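Possible galactose mutarotase (PDB 4RNL) is of uncharacterised function but belongs to the aldose 1-epimerase family and possibly interconverts the alpha and beta anomers of galactose or a related sugar. Local coordinates at residues 8-13 against 23-28; 39-44 against 65-70; 83-88 against 314-319. One frame throughout, in Å; residues are numbered along the deposited sequence. Where two conformers were deposited one is given.

Contact 1: 8-13 against 23-28; sequences VSREPF and DRWTLE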
loop_
_atom_site.group_PDB
_atom_site.type_symbol
_atom_site.label_atom_id
_atom_site.label_comp_id
_atom_site.label_asym_id
_atom_site.label_seq_id
_atom_site.Cartn_x
_atom_site.Cartn_y
_atom_site.Cartn_z
ATOM N N VAL A 8 -8.880 -5.379 20.382
ATOM C CA VAL A 8 -8.069 -4.220 20.003
ATOM C C VAL A 8 -7.327 -3.692 21.231
ATOM O O VAL A 8 -7.929 -3.505 22.289
ATOM C CB VAL A 8 -8.945 -3.098 19.400
ATOM C CG1 VAL A 8 -8.069 -1.944 18.913
ATOM C CG2 VAL A 8 -9.792 -3.643 18.252
ATOM N N SER A 9 -6.020 -3.485 21.093
ATOM C CA SER A 9 -5.234 -2.950 22.194
ATOM C C SER A 9 -4.130 -2.039 21.673
ATOM O O SER A 9 -3.752 -2.088 20.511
ATOM C CB SER A 9 -4.649 -4.074 23.047
ATOM O OG SER A 9 -3.735 -4.837 22.290
ATOM N N ARG A 10 -3.654 -1.158 22.542
ATOM C CA ARG A 10 -2.657 -0.160 22.162
ATOM C C ARG A 10 -1.565 -0.089 23.217
ATOM O O ARG A 10 -1.850 -0.133 24.426
ATOM C CB ARG A 10 -3.322 1.215 22.025
ATOM C CG ARG A 10 -2.353 2.365 21.805
ATOM C CD ARG A 10 -2.986 3.700 22.171
ATOM N NE ARG A 10 -3.200 3.845 23.607
ATOM C CZ ARG A 10 -3.981 4.773 24.151
ATOM N NH1 ARG A 10 -4.122 4.837 25.468
ATOM N NH2 ARG A 10 -4.626 5.634 23.373
ATOM N N GLU A 11 -0.312 -0.008 22.772
ATOM C CA GLU A 11 0.815 0.178 23.688
ATOM C C GLU A 11 1.835 1.117 23.052
ATOM O O GLU A 11 1.875 1.251 21.835
ATOM C CB GLU A 11 1.478 -1.162 24.040
ATOM C CG GLU A 11 0.563 -2.199 24.711
ATOM C CD GLU A 11 0.066 -1.789 26.096
ATOM O OE1 GLU A 11 0.592 -0.810 26.669
ATOM O OE2 GLU A 11 -0.861 -2.453 26.613
ATOM N N PRO A 12 2.651 1.792 23.881
ATOM C CA PRO A 12 3.697 2.637 23.291
ATOM C C PRO A 12 4.644 1.779 22.455
ATOM O O PRO A 12 4.891 0.624 22.828
ATOM C CB PRO A 12 4.437 3.181 24.517
ATOM C CG PRO A 12 3.417 3.153 25.618
ATOM C CD PRO A 12 2.574 1.932 25.347
ATOM N N PHE A 13 5.156 2.325 21.354
ATOM C CA PHE A 13 6.069 1.591 20.476
ATOM C C PHE A 13 7.431 2.276 20.376
ATOM O O PHE A 13 8.369 1.724 19.798
ATOM C CB PHE A 13 5.459 1.420 19.078
ATOM C CG PHE A 13 6.226 0.466 18.192
ATOM C CD1 PHE A 13 6.420 -0.856 18.579
ATOM C CD2 PHE A 13 6.745 0.887 16.971
ATOM C CE1 PHE A 13 7.127 -1.748 17.769
ATOM C CE2 PHE A 13 7.449 0.006 16.148
ATOM C CZ PHE A 13 7.643 -1.315 16.548
ATOM N N ASP A 23 2.627 4.956 18.886
ATOM C CA ASP A 23 1.917 3.835 19.500
ATOM C C ASP A 23 1.774 2.683 18.514
ATOM O O ASP A 23 1.764 2.894 17.301
ATOM C CB ASP A 23 0.512 4.264 19.940
ATOM C CG ASP A 23 0.506 5.034 21.237
ATOM O OD1 ASP A 23 1.497 4.966 22.001
ATOM O OD2 ASP A 23 -0.520 5.701 21.505
ATOM N N ARG A 24 1.668 1.463 19.039
ATOM C CA ARG A 24 1.365 0.292 18.211
ATOM C C ARG A 24 -0.003 -0.270 18.589
ATOM O O ARG A 24 -0.258 -0.570 19.755
ATOM C CB ARG A 24 2.441 -0.795 18.344
ATOM C CG ARG A 24 2.162 -2.023 17.466
ATOM C CD ARG A 24 3.365 -2.937 17.332
ATOM N NE ARG A 24 3.733 -3.567 18.601
ATOM C CZ ARG A 24 4.648 -4.525 18.723
ATOM N NH1 ARG A 24 5.296 -4.961 17.652
ATOM N NH2 ARG A 24 4.920 -5.048 19.917
ATOM N N TRP A 25 -0.887 -0.395 17.608
ATOM C CA TRP A 25 -2.219 -0.944 17.846
ATOM C C TRP A 25 -2.253 -2.383 17.373
ATOM O O TRP A 25 -1.797 -2.692 16.266
ATOM C CB TRP A 25 -3.260 -0.119 17.090
ATOM C CG TRP A 25 -3.480 1.240 17.700
ATOM C CD1 TRP A 25 -2.660 2.334 17.601
ATOM C CD2 TRP A 25 -4.596 1.646 18.506
ATOM N NE1 TRP A 25 -3.209 3.397 18.294
ATOM C CE2 TRP A 25 -4.388 2.997 18.860
ATOM C CE3 TRP A 25 -5.744 0.992 18.967
ATOM C CZ2 TRP A 25 -5.293 3.707 19.657
ATOM C CZ3 TRP A 25 -6.642 1.701 19.750
ATOM C CH2 TRP A 25 -6.410 3.044 20.088
ATOM N N THR A 26 -2.782 -3.269 18.213
ATOM C CA THR A 26 -2.850 -4.686 17.872
ATOM C C THR A 26 -4.295 -5.098 17.668
ATOM O O THR A 26 -5.139 -4.891 18.544
ATOM C CB THR A 26 -2.236 -5.570 18.966
ATOM O OG1 THR A 26 -0.850 -5.255 19.109
ATOM C CG2 THR A 26 -2.359 -7.040 18.590
ATOM N N LEU A 27 -4.577 -5.652 16.492
ATOM C CA LEU A 27 -5.900 -6.177 16.173
ATOM C C LEU A 27 -5.769 -7.691 16.140
ATOM O O LEU A 27 -4.936 -8.227 15.404
ATOM C CB LEU A 27 -6.361 -5.664 14.799
ATOM C CG LEU A 27 -6.902 -4.235 14.661
ATOM C CD1 LEU A 27 -6.005 -3.188 15.297
ATOM C CD2 LEU A 27 -7.119 -3.887 13.203
ATOM N N GLU A 28 -6.573 -8.386 16.941
ATOM C CA GLU A 28 -6.446 -9.834 17.074
ATOM C C GLU A 28 -7.805 -10.513 16.932
ATOM O O GLU A 28 -8.723 -10.211 17.694
ATOM C CB GLU A 28 -5.851 -10.179 18.446
ATOM C CG GLU A 28 -5.977 -11.641 18.832
ATOM C CD GLU A 28 -4.997 -12.521 18.090
ATOM O OE1 GLU A 28 -3.797 -12.488 18.432
ATOM O OE2 GLU A 28 -5.426 -13.247 17.170
HETATM O O HOH W 1 -5.264 -6.884 20.958
#
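Arg10 runs alongside Trp25, over one face of its indole, and can be followed atom by atom. CB sits above the middle of the six-membered ring in a CH-pi contact, 3.7 Å from the centroid and only 8° off the normal. CG, anti to the backbone N (chi1 173°), is set above Trp25 CE2; Arg10 CD follows, 3.4 Å from Trp25 CZ2. There the chain bends, chi3 70°, and the guanidinium meets Asp23 through charge alone, a long salt bridge of 3.9 Å from Arg10 NE to Asp23 OD2 in which no N-H points at the oxygen. Val8 CG1 meets the indole at its edge, 3.7 Å from Trp25 CE3. An alanine in place of Trp25 would probably leave the aliphatic part of Arg10 without its platform and Val8 CG1 without the ring edge it meets. Four backbone bonds join Ser9 to Thr26 and Glu11 to Arg24, the straightest running from Arg24 N to Glu11 O at 2.8 Å. On the face carrying Arg24, Phe13 CE1 lies 3.5 Å above the guanidinium plane, offset toward its rim, while Arg24 NH1 is hydrogen-bonded to Gln46. The pair forms an antiparallel beta hairpin at one side of a five-stranded sheet: strand 7-15 is outermost, strand 35-39 pairs with strand 21-28 on the side away from 7-15, and strand 125-129 packs against Val8 and Trp25.

Contact 2: 39-44 against 65-70; sequences LTYGGI and ADLASY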
loop_
_atom_site.group_PDB
_atom_site.type_symbol
_atom_site.label_atom_id
_atom_site.label_comp_id
_atom_site.label_asym_id
_atom_site.label_seq_id
_atom_site.Cartn_x
_atom_site.Cartn_y
_atom_site.Cartn_z
ATOM N N LEU A 39 1.039 0.904 13.293
ATOM C CA LEU A 39 1.753 1.964 14.012
ATOM C C LEU A 39 1.141 3.316 13.713
ATOM O O LEU A 39 0.689 3.555 12.593
ATOM C CB LEU A 39 3.220 2.000 13.594
ATOM C CG LEU A 39 3.990 0.682 13.555
ATOM C CD1 LEU A 39 5.423 0.975 13.147
ATOM C CD2 LEU A 39 3.940 -0.033 14.909
ATOM N N THR A 40 1.143 4.221 14.692
ATOM C CA THR A 40 0.685 5.588 14.423
ATOM C C THR A 40 1.702 6.334 13.559
ATOM O O THR A 40 1.388 7.367 12.964
ATOM C CB THR A 40 0.408 6.386 15.702
ATOM O OG1 THR A 40 1.594 6.433 16.507
ATOM C CG2 THR A 40 -0.722 5.748 16.496
ATOM N N TYR A 41 2.927 5.819 13.492
ATOM C CA TYR A 41 3.918 6.388 12.569
ATOM C C TYR A 41 3.655 5.865 11.169
ATOM O O TYR A 41 3.729 4.656 10.933
ATOM C CB TYR A 41 5.340 6.004 12.995
ATOM C CG TYR A 41 6.450 6.513 12.087
ATOM C CD1 TYR A 41 6.626 7.875 11.860
ATOM C CD2 TYR A 41 7.345 5.631 11.490
ATOM C CE1 TYR A 41 7.652 8.339 11.049
ATOM C CE2 TYR A 41 8.372 6.085 10.676
ATOM C CZ TYR A 41 8.516 7.439 10.455
ATOM O OH TYR A 41 9.542 7.901 9.648
ATOM N N GLY A 42 3.331 6.772 10.249
ATOM C CA GLY A 42 3.170 6.423 8.850
ATOM C C GLY A 42 2.078 5.410 8.574
ATOM O O GLY A 42 2.053 4.796 7.503
ATOM N N GLY A 43 1.174 5.231 9.534
ATOM C CA GLY A 43 0.084 4.273 9.408
ATOM C C GLY A 43 0.589 2.886 9.069
ATOM O O GLY A 43 -0.101 2.090 8.429
ATOM N N ILE A 44 1.805 2.596 9.510
ATOM C CA ILE A 44 2.518 1.409 9.052
ATOM C C ILE A 44 1.881 0.115 9.557
ATOM O O ILE A 44 1.632 -0.048 10.747
ATOM C CB ILE A 44 4.003 1.472 9.480
ATOM C CG1 ILE A 44 4.766 2.445 8.573
ATOM C CG2 ILE A 44 4.656 0.097 9.383
ATOM C CD1 ILE A 44 6.051 2.983 9.216
ATOM N N ALA A 65 11.263 -5.174 13.513
ATOM C CA ALA A 65 10.851 -5.421 14.888
ATOM C C ALA A 65 10.746 -4.121 15.675
ATOM O O ALA A 65 10.005 -4.045 16.658
ATOM C CB ALA A 65 11.830 -6.374 15.568
ATOM N N ASP A 66 11.478 -3.099 15.235
ATOM C CA ASP A 66 11.656 -1.894 16.040
ATOM C C ASP A 66 11.380 -0.601 15.278
ATOM O O ASP A 66 11.562 -0.534 14.064
ATOM C CB ASP A 66 13.082 -1.849 16.586
ATOM C CG ASP A 66 14.116 -1.708 15.486
ATOM O OD1 ASP A 66 14.092 -2.522 14.535
ATOM O OD2 ASP A 66 14.946 -0.773 15.571
ATOM N N LEU A 67 10.974 0.436 16.003
ATOM C CA LEU A 67 10.657 1.725 15.399
ATOM C C LEU A 67 11.870 2.370 14.725
ATOM O O LEU A 67 11.753 2.924 13.635
ATOM C CB LEU A 67 10.078 2.676 16.452
ATOM C CG LEU A 67 9.734 4.083 15.957
ATOM C CD1 LEU A 67 8.674 4.005 14.867
ATOM C CD2 LEU A 67 9.264 4.965 17.118
ATOM N N ALA A 68 13.026 2.283 15.377
ATOM C CA ALA A 68 14.255 2.906 14.878
ATOM C C ALA A 68 14.591 2.483 13.452
ATOM O O ALA A 68 15.062 3.293 12.651
ATOM C CB ALA A 68 15.422 2.604 15.809
ATOM N N SER A 69 14.332 1.216 13.137
ATOM C CA SER A 69 14.594 0.688 11.799
ATOM C C SER A 69 13.689 1.357 10.761
ATOM O O SER A 69 14.137 1.689 9.664
ATOM C CB SER A 69 14.412 -0.837 11.774
ATOM O OG SER A 69 15.475 -1.509 12.448
ATOM N N TYR A 70 12.417 1.548 11.104
ATOM C CA TYR A 70 11.485 2.238 10.211
ATOM C C TYR A 70 11.882 3.694 10.009
ATOM O O TYR A 70 11.777 4.233 8.901
ATOM C CB TYR A 70 10.052 2.189 10.748
ATOM C CG TYR A 70 9.352 0.872 10.554
ATOM C CD1 TYR A 70 8.801 0.531 9.324
ATOM C CD2 TYR A 70 9.228 -0.027 11.602
ATOM C CE1 TYR A 70 8.152 -0.688 9.149
ATOM C CE2 TYR A 70 8.583 -1.237 11.441
ATOM C CZ TYR A 70 8.049 -1.565 10.214
ATOM O OH TYR A 70 7.403 -2.779 10.052
HETATM O O HOH W 2 10.501 6.237 7.848
#
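Ile44 and Tyr70 make the tightest of the apolar contacts in this pair, which joins a beta turn to the start of a short helix. Ile44 CG2, anti to the backbone N, stands 3.6 Å from Tyr70 CE1, and Ile44 CD1 reaches the same phenol at Tyr70 CD1, 3.7 Å away. Leu39 CD1 lies over one face of that ring, 4.1 Å above its plane and shifted toward the rim. The second phenol, Tyr41, receives Tyr70 CB at its edge, while Leu67 CD1 approaches Tyr41 CD2 to 4.0 Å.

Between the two segments the polar link is a water. It lies 2.6 Å from Tyr41 OH and donates to the carbonyl of Tyr70. Asp66 is the N-cap of the helix: its OD1 accepts from Ser69 OG on the syn side at 2.7 Å, and OD2 takes a weak bond from Ser69 N. The type I' turn from Tyr41 to Ile44 is closed by Ile44 N to Tyr41 O.

The chemistry implies a direct contact of hydrocarbon between buried residues, in which one water joins Tyr41 OH to Tyr70 O and Phe64 N holds Tyr70 OH.

Contact 3: 83-88 against 314-319; sequences GRYANR and DSPNRP
Two loops meet where Asp314 N gives a weak 2.8 Å bond to Arg88 O, the CA atoms of these residues lying 5.5 Å apart just as 314-319 turns into a short 3-10 segment. Tyr85 carries the side-chain part of the contact. Its CG, anti to the backbone N (chi1 -170°), is directed toward 314-319, and the ring meets the proline of that loop tip to tip. The phenol oxygen, Tyr85 OH, accepts from Ser315 N at 3.1 Å, a bond bent to 142° at the hydrogen, and also lies 3.3 Å from Ser315 CB. Pro316 CD comes 3.5 Å from Tyr85 CZ, and Pro316 CG forms an off-centre CH-pi contact 4.2 Å from the Tyr85 ring centroid. The phenol thus combines a polar anchor at its oxygen with hydrocarbon packing beside it.

Within 314-319, Asn317 ND2 donates to Asp314 OD1 at 3.0 Å, meeting it on the syn side; the same oxygen accepts from Ala90 N, so two N-H groups hold the carboxylate. The end of the Arg88 side chain lies elsewhere, where Asn107 binds NE. The loops belong to the large, mostly antiparallel beta-sandwich of the galactose mutarotase family, and a bound glycerol beside Arg88 and Asn87, probably from the crystallisation liquor, may mark a polar pocket, perhaps the sugar site.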
loop_
_atom_site.group_PDB
_atom_site.type_symbol
_atom_site.label_atom_id
_atom_site.label_comp_id
_atom_site.label_asym_id
_atom_site.label_seq_id
_atom_site.Cartn_x
_atom_site.Cartn_y
_atom_site.Cartn_z
ATOM N N GLY A 83 0.900 8.742 0.904
ATOM C CA GLY A 83 0.151 9.909 0.443
ATOM C C GLY A 83 1.067 11.119 0.528
ATOM O O GLY A 83 2.173 10.987 1.069
ATOM N N ARG A 84 0.638 12.292 0.053
ATOM C CA ARG A 84 -0.719 12.549 -0.439
ATOM C C ARG A 84 -0.981 11.917 -1.803
ATOM O O ARG A 84 -2.134 11.698 -2.190
ATOM C CB ARG A 84 -0.948 14.073 -0.531
ATOM C CG ARG A 84 -2.383 14.489 -0.828
ATOM C CD ARG A 84 -2.528 16.002 -0.984
ATOM N NE ARG A 84 -2.137 16.747 0.219
ATOM C CZ ARG A 84 -2.621 17.952 0.524
ATOM N NH1 ARG A 84 -3.523 18.524 -0.266
ATOM N NH2 ARG A 84 -2.221 18.582 1.622
ATOM N N TYR A 85 0.089 11.640 -2.541
ATOM C CA TYR A 85 -0.049 11.041 -3.872
ATOM C C TYR A 85 0.869 9.832 -4.000
ATOM O O TYR A 85 2.095 9.964 -3.995
ATOM C CB TYR A 85 0.191 12.059 -5.016
ATOM C CG TYR A 85 -0.204 11.448 -6.350
ATOM C CD1 TYR A 85 0.687 10.658 -7.061
ATOM C CD2 TYR A 85 -1.492 11.609 -6.858
ATOM C CE1 TYR A 85 0.324 10.052 -8.240
ATOM C CE2 TYR A 85 -1.871 11.011 -8.046
ATOM C CZ TYR A 85 -0.952 10.229 -8.729
ATOM O OH TYR A 85 -1.303 9.614 -9.909
ATOM N N ALA A 86 0.272 8.651 -4.121
ATOM C CA ALA A 86 1.051 7.416 -4.193
ATOM C C ALA A 86 1.624 7.249 -5.590
ATOM O O ALA A 86 0.961 7.551 -6.587
ATOM C CB ALA A 86 0.201 6.214 -3.829
ATOM N N ASN A 87 2.841 6.721 -5.643
ATOM C CA ASN A 87 3.613 6.598 -6.880
ATOM C C ASN A 87 4.105 7.943 -7.434
ATOM O O ASN A 87 4.296 8.899 -6.675
ATOM C CB ASN A 87 2.879 5.764 -7.936
ATOM C CG ASN A 87 3.828 4.922 -8.753
ATOM O OD1 ASN A 87 4.320 5.366 -9.784
ATOM N ND2 ASN A 87 4.132 3.713 -8.266
ATOM N N ARG A 88 4.318 8.018 -8.743
ATOM C CA ARG A 88 5.134 9.091 -9.302
ATOM C C ARG A 88 4.348 10.188 -10.001
ATOM O O ARG A 88 3.347 9.924 -10.673
ATOM C CB ARG A 88 6.169 8.507 -10.276
ATOM C CG ARG A 88 7.166 7.587 -9.610
ATOM C CD ARG A 88 8.169 6.989 -10.582
ATOM N NE ARG A 88 9.226 6.316 -9.820
ATOM C CZ ARG A 88 9.126 5.078 -9.347
ATOM N NH1 ARG A 88 8.034 4.363 -9.585
ATOM N NH2 ARG A 88 10.118 4.551 -8.635
ATOM N N ASP A 314 1.315 9.084 -12.389
ATOM C CA ASP A 314 1.365 10.326 -13.161
ATOM C C ASP A 314 -0.009 10.852 -13.579
ATOM O O ASP A 314 -0.117 11.623 -14.530
ATOM C CB ASP A 314 2.277 10.189 -14.391
ATOM C CG ASP A 314 2.761 11.537 -14.905
ATOM O OD1 ASP A 314 2.941 12.450 -14.066
ATOM O OD2 ASP A 314 2.949 11.699 -16.136
ATOM N N SER A 315 -1.059 10.445 -12.871
ATOM C CA SER A 315 -2.410 10.919 -13.217
ATOM C C SER A 315 -2.591 12.441 -13.226
ATOM O O SER A 315 -3.329 12.964 -14.078
ATOM C CB SER A 315 -3.476 10.250 -12.335
ATOM O OG SER A 315 -3.501 8.843 -12.556
ATOM N N PRO A 316 -1.918 13.173 -12.312
ATOM C CA PRO A 316 -2.087 14.632 -12.383
ATOM C C PRO A 316 -1.554 15.258 -13.676
ATOM O O PRO A 316 -1.859 16.415 -13.966
ATOM C CB PRO A 316 -1.282 15.128 -11.175
ATOM C CG PRO A 316 -1.388 13.996 -10.191
ATOM C CD PRO A 316 -1.235 12.774 -11.063
ATOM N N ASN A 317 -0.772 14.505 -14.444
ATOM C CA ASN A 317 -0.297 14.982 -15.743
ATOM C C ASN A 317 -0.929 14.237 -16.909
ATOM O O ASN A 317 -0.532 14.421 -18.057
ATOM C CB ASN A 317 1.227 14.842 -15.823
ATOM C CG ASN A 317 1.941 15.865 -14.981
ATOM O OD1 ASN A 317 1.637 17.061 -15.057
ATOM N ND2 ASN A 317 2.886 15.407 -14.153
ATOM N N ARG A 318 -1.905 13.385 -16.606
ATOM C CA ARG A 318 -2.533 12.523 -17.603
ATOM C C ARG A 318 -4.055 12.589 -17.495
ATOM O O ARG A 318 -4.664 11.796 -16.776
ATOM C CB ARG A 318 -2.068 11.074 -17.400
ATOM C CG ARG A 318 -0.599 10.830 -17.736
ATOM C CD ARG A 318 -0.335 10.973 -19.237
ATOM N NE ARG A 318 -1.053 9.980 -20.042
ATOM C CZ ARG A 318 -0.503 8.872 -20.535
ATOM N NH1 ARG A 318 -1.228 8.026 -21.254
ATOM N NH2 ARG A 318 0.774 8.603 -20.299
ATOM N N PRO A 319 -4.682 13.537 -18.214
ATOM C CA PRO A 319 -6.133 13.690 -18.080
ATOM C C PRO A 319 -6.902 12.511 -18.678
ATOM O O PRO A 319 -8.104 12.389 -18.433
ATOM C CB PRO A 319 -6.432 14.977 -18.870
ATOM C CG PRO A 319 -5.125 15.672 -19.013
ATOM C CD PRO A 319 -4.090 14.583 -19.062
#

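Overall arrangement
Along the chain the three contacts come in series, in a protein of strands and loops with almost no helix. Contacts 1 and 2 are neighbours, their centres 12 Å apart: strand 35-39 follows the hairpin in the five-stranded sheet and leads into the turn of contact 2. Phe13 bridges them by packing on Leu39 and Leu67, and Asp23 N probably bonds to Thr40 OG1. Contact 3 lies 32 Å from contact 1 and 25 Å from contact 2 between centres, across the chain's centre from contact 1. Contacts 1 and 2 thus build one side of a sheet, whereas contact 3 ties loops over 220 residues apart, following strands 81-82 and 305-310, beside what may be the sugar site.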